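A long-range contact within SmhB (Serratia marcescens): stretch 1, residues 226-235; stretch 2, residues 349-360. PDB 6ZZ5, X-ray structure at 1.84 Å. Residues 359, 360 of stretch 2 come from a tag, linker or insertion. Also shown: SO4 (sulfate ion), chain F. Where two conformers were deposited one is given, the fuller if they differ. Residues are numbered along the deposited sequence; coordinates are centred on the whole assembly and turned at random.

Stretch 1 226-235: VIGGAIVLDK
Stretch 2 (349-360) IADFVKRLAALE

Two helices of one chain, whose touching residues lie at least 116 apart in sequence, pack at close range around small side chains, and a tag-derived glutamate at the end of stretch 2 binds the first backbone amides of the other helix. Stretch 1 begins extended, with a short strand at Ile 227 and Gly 228, turns through Gly 229, and enters a helix at Ala 230 that runs past Lys 235. Stretch 2 is helical from Ile 349. The helix axes approach to 8.2 Å and their N-to-C directions differ by 145°, so the pair runs roughly antiparallel and the register descends: CA of Ile 227 lies 6.5 Å from CA of Glu 360, CA of Ile 231 only 4.6 Å from CA of Ala 357, and CA of Asp 234 5.7 Å from CA of Lys 354.

Two alanines, Ala 230 and Ala 357, lie at the heart of the close packing. Ala 230 directs its CB toward stretch 2, where it lies 3.5 Å from Ala 357 N, 4.1 Å from Ala 357 CB and 3.8 Å from Leu 356 CB (Leu 356 is m, t). Val 353, with chi1 t, places CG1 4.1 Å from Ala 230 CB and 3.5 Å from Ala 230 O. The same CG1 lies 4.0 Å from Asp 234 CB, so one methyl touches residues a helical turn apart. At the flank, Ile 231 (m, t) points sideways and lays CG1 3.9 Å from Ala 357 CB. The side-chain contacts among these alanine, valine, leucine and isoleucine residues are apolar, van der Waals packing; small alanine side chains suit backbones this close.

One turn on, Asp 234 is a knob in the hole formed by Ala 350, Val 353, Lys 354 and Ala 357. Its chi1 is t (165°) and chi2 63°. Despite the charges, its contact with Lys 354 is to the aliphatic base, OD1 to Lys 354 CB at 3.5 Å; the lysine end leads away, and OD1 is hydrogen-bonded elsewhere in the structure.

Glu 360, from the expression tag, extends its side chain (chi1 and chi2 t, chi3 -20°) to the start of the first helix, where backbone NH groups lack acceptors from a preceding turn. Gly 229 N donates to Glu 360 OE2 at 3.2 Å; Ala 230 N and Ile 231 N make weak hydrogen bonds to Glu 360 OE1 at 2.9 and 3.3 Å. Gly 229, the N-cap residue, has phi/psi 94/-14, where a CB would jam against the preceding carbonyl, so the backbone itself calls for glycine. Its carbonyl then starts the helical ladder, with Leu 233 N to Gly 229 O at 2.9 Å.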

# COMPACT_ATOMS: atom_id res chain seq x y z
N VAL A 226 16.57 -4.57 15.97
CA VAL A 226 16.86 -3.12 16.19
C VAL A 226 16.11 -2.31 15.13
O VAL A 226 16.22 -2.65 13.91
CB VAL A 226 18.36 -2.75 16.22
CG1 VAL A 226 18.54 -1.25 16.48
CG2 VAL A 226 19.13 -3.54 17.29
N ILE A 227 15.38 -1.31 15.60
CA ILE A 227 14.56 -0.38 14.78
C ILE A 227 15.46 0.50 13.90
O ILE A 227 16.38 1.13 14.46
CB ILE A 227 13.69 0.48 15.69
CG1 ILE A 227 12.69 -0.38 16.46
CG2 ILE A 227 13.01 1.59 14.89
CD1 ILE A 227 11.62 -0.96 15.58
N GLY A 228 15.15 0.59 12.61
CA GLY A 228 15.70 1.62 11.70
C GLY A 228 14.59 2.50 11.15
O GLY A 228 13.42 2.06 11.13
N GLY A 229 14.93 3.69 10.65
CA GLY A 229 13.95 4.55 9.96
C GLY A 229 13.30 5.58 10.87
O GLY A 229 12.67 6.48 10.31
N ALA A 230 13.38 5.51 12.19
CA ALA A 230 12.68 6.48 13.07
C ALA A 230 13.28 7.88 12.88
O ALA A 230 12.53 8.87 12.81
CB ALA A 230 12.71 6.05 14.52
N ILE A 231 14.59 7.98 12.73
CA ILE A 231 15.26 9.29 12.59
C ILE A 231 14.79 9.90 11.26
O ILE A 231 14.41 11.08 11.26
CB ILE A 231 16.80 9.17 12.66
CG1 ILE A 231 17.22 8.53 14.00
CG2 ILE A 231 17.38 10.58 12.49
CD1 ILE A 231 18.69 8.37 14.22
N VAL A 232 14.80 9.10 10.20
CA VAL A 232 14.36 9.57 8.85
C VAL A 232 12.92 10.07 8.99
O VAL A 232 12.59 11.20 8.60
CB VAL A 232 14.45 8.42 7.83
CG1 VAL A 232 13.83 8.83 6.50
CG2 VAL A 232 15.88 7.94 7.63
N LEU A 233 12.06 9.26 9.58
CA LEU A 233 10.60 9.46 9.50
C LEU A 233 10.20 10.61 10.41
O LEU A 233 9.20 11.36 10.08
CB LEU A 233 9.91 8.15 9.85
CG LEU A 233 8.39 8.16 9.71
CD1 LEU A 233 7.94 8.64 8.35
CD2 LEU A 233 7.81 6.80 10.00
N ASP A 234 10.94 10.79 11.50
CA ASP A 234 10.69 11.82 12.53
C ASP A 234 10.62 13.22 11.89
O ASP A 234 9.78 14.04 12.35
CB ASP A 234 11.73 11.71 13.63
CG ASP A 234 11.85 12.89 14.57
OD1 ASP A 234 10.87 13.20 15.28
OD2 ASP A 234 12.93 13.47 14.64
N LYS A 235 11.39 13.53 10.87
CA LYS A 235 11.40 14.93 10.32
C LYS A 235 10.02 15.31 9.77
O LYS A 235 9.48 16.33 10.18
CB LYS A 235 12.41 15.04 9.17
CG LYS A 235 13.86 15.01 9.62
CD LYS A 235 14.16 16.18 10.54
CE LYS A 235 15.61 16.30 10.94
NZ LYS A 235 16.15 15.01 11.43
N ILE A 349 1.70 10.39 17.17
CA ILE A 349 2.62 9.54 16.37
C ILE A 349 3.99 10.20 16.25
O ILE A 349 4.98 9.48 16.35
CB ILE A 349 2.01 9.11 15.02
CG1 ILE A 349 2.83 7.95 14.45
CG2 ILE A 349 1.88 10.28 14.05
CD1 ILE A 349 2.82 6.68 15.34
N ALA A 350 4.08 11.53 16.09
CA ALA A 350 5.41 12.20 16.03
C ALA A 350 6.19 12.07 17.35
O ALA A 350 7.41 11.83 17.30
CB ALA A 350 5.27 13.66 15.65
N ASP A 351 5.54 12.19 18.50
CA ASP A 351 6.19 12.03 19.83
C ASP A 351 6.70 10.59 19.96
O ASP A 351 7.84 10.40 20.38
CB ASP A 351 5.20 12.38 20.94
CG ASP A 351 5.80 12.44 22.32
OD1 ASP A 351 7.01 12.68 22.44
OD2 ASP A 351 5.03 12.26 23.26
N PHE A 352 5.90 9.60 19.58
CA PHE A 352 6.28 8.17 19.68
C PHE A 352 7.52 7.89 18.81
O PHE A 352 8.45 7.23 19.25
CB PHE A 352 5.15 7.29 19.16
CG PHE A 352 5.43 5.82 19.27
CD1 PHE A 352 5.29 5.17 20.50
CD2 PHE A 352 5.76 5.09 18.13
CE1 PHE A 352 5.55 3.81 20.59
CE2 PHE A 352 5.97 3.72 18.22
CZ PHE A 352 5.90 3.09 19.45
N VAL A 353 7.50 8.37 17.57
CA VAL A 353 8.63 8.17 16.64
C VAL A 353 9.84 8.96 17.14
O VAL A 353 10.96 8.42 17.05
CB VAL A 353 8.21 8.48 15.19
CG1 VAL A 353 9.42 8.52 14.27
CG2 VAL A 353 7.18 7.46 14.73
N LYS A 354 9.64 10.15 17.69
CA LYS A 354 10.79 10.94 18.21
C LYS A 354 11.46 10.15 19.34
O LYS A 354 12.68 10.02 19.33
CB LYS A 354 10.35 12.33 18.64
CG LYS A 354 11.48 13.30 18.96
CD LYS A 354 10.93 14.73 18.89
CE LYS A 354 11.36 15.62 20.04
NZ LYS A 354 12.74 16.10 19.82
N ARG A 355 10.70 9.55 20.25
CA ARG A 355 11.28 8.70 21.33
C ARG A 355 12.04 7.52 20.74
O ARG A 355 13.10 7.22 21.24
CB ARG A 355 10.20 8.22 22.29
CG ARG A 355 9.75 9.33 23.23
CD ARG A 355 8.35 9.08 23.72
NE ARG A 355 7.82 10.24 24.40
CZ ARG A 355 7.83 10.41 25.71
NH1 ARG A 355 8.31 9.49 26.52
NH2 ARG A 355 7.30 11.52 26.19
N LEU A 356 11.53 6.89 19.69
CA LEU A 356 12.26 5.79 19.00
C LEU A 356 13.51 6.33 18.32
O LEU A 356 14.51 5.66 18.35
CB LEU A 356 11.35 5.12 17.97
CG LEU A 356 10.36 4.13 18.54
CD1 LEU A 356 9.62 3.44 17.39
CD2 LEU A 356 11.08 3.11 19.42
N ALA A 357 13.44 7.49 17.68
CA ALA A 357 14.59 8.11 16.99
C ALA A 357 15.70 8.31 18.03
O ALA A 357 16.86 7.96 17.70
CB ALA A 357 14.22 9.41 16.32
N ALA A 358 15.35 8.77 19.23
CA ALA A 358 16.32 9.03 20.33
C ALA A 358 17.07 7.74 20.69
O ALA A 358 18.20 7.85 21.12
CB ALA A 358 15.61 9.58 21.55
N LEU A 359 16.47 6.57 20.50
CA LEU A 359 17.08 5.27 20.88
C LEU A 359 17.89 4.67 19.71
O LEU A 359 18.79 3.92 20.04
CB LEU A 359 16.00 4.29 21.37
CG LEU A 359 15.04 4.80 22.45
CD1 LEU A 359 13.90 3.80 22.68
CD2 LEU A 359 15.77 5.09 23.74
N GLU A 360 17.64 5.03 18.42
CA GLU A 360 18.25 4.44 17.18
C GLU A 360 19.73 4.87 17.02
O GLU A 360 20.21 5.78 17.72
CB GLU A 360 17.38 4.78 15.96
CG GLU A 360 17.91 4.35 14.57
CD GLU A 360 17.04 4.78 13.39
OE1 GLU A 360 15.85 5.05 13.66
OE2 GLU A 360 17.51 4.79 12.19
S SO4 F . 19.78 -5.72 13.62
O1 SO4 F . 18.49 -5.62 14.25
O2 SO4 F . 19.91 -7.00 12.95
O3 SO4 F . 20.79 -5.59 14.64
O4 SO4 F . 19.91 -4.65 12.64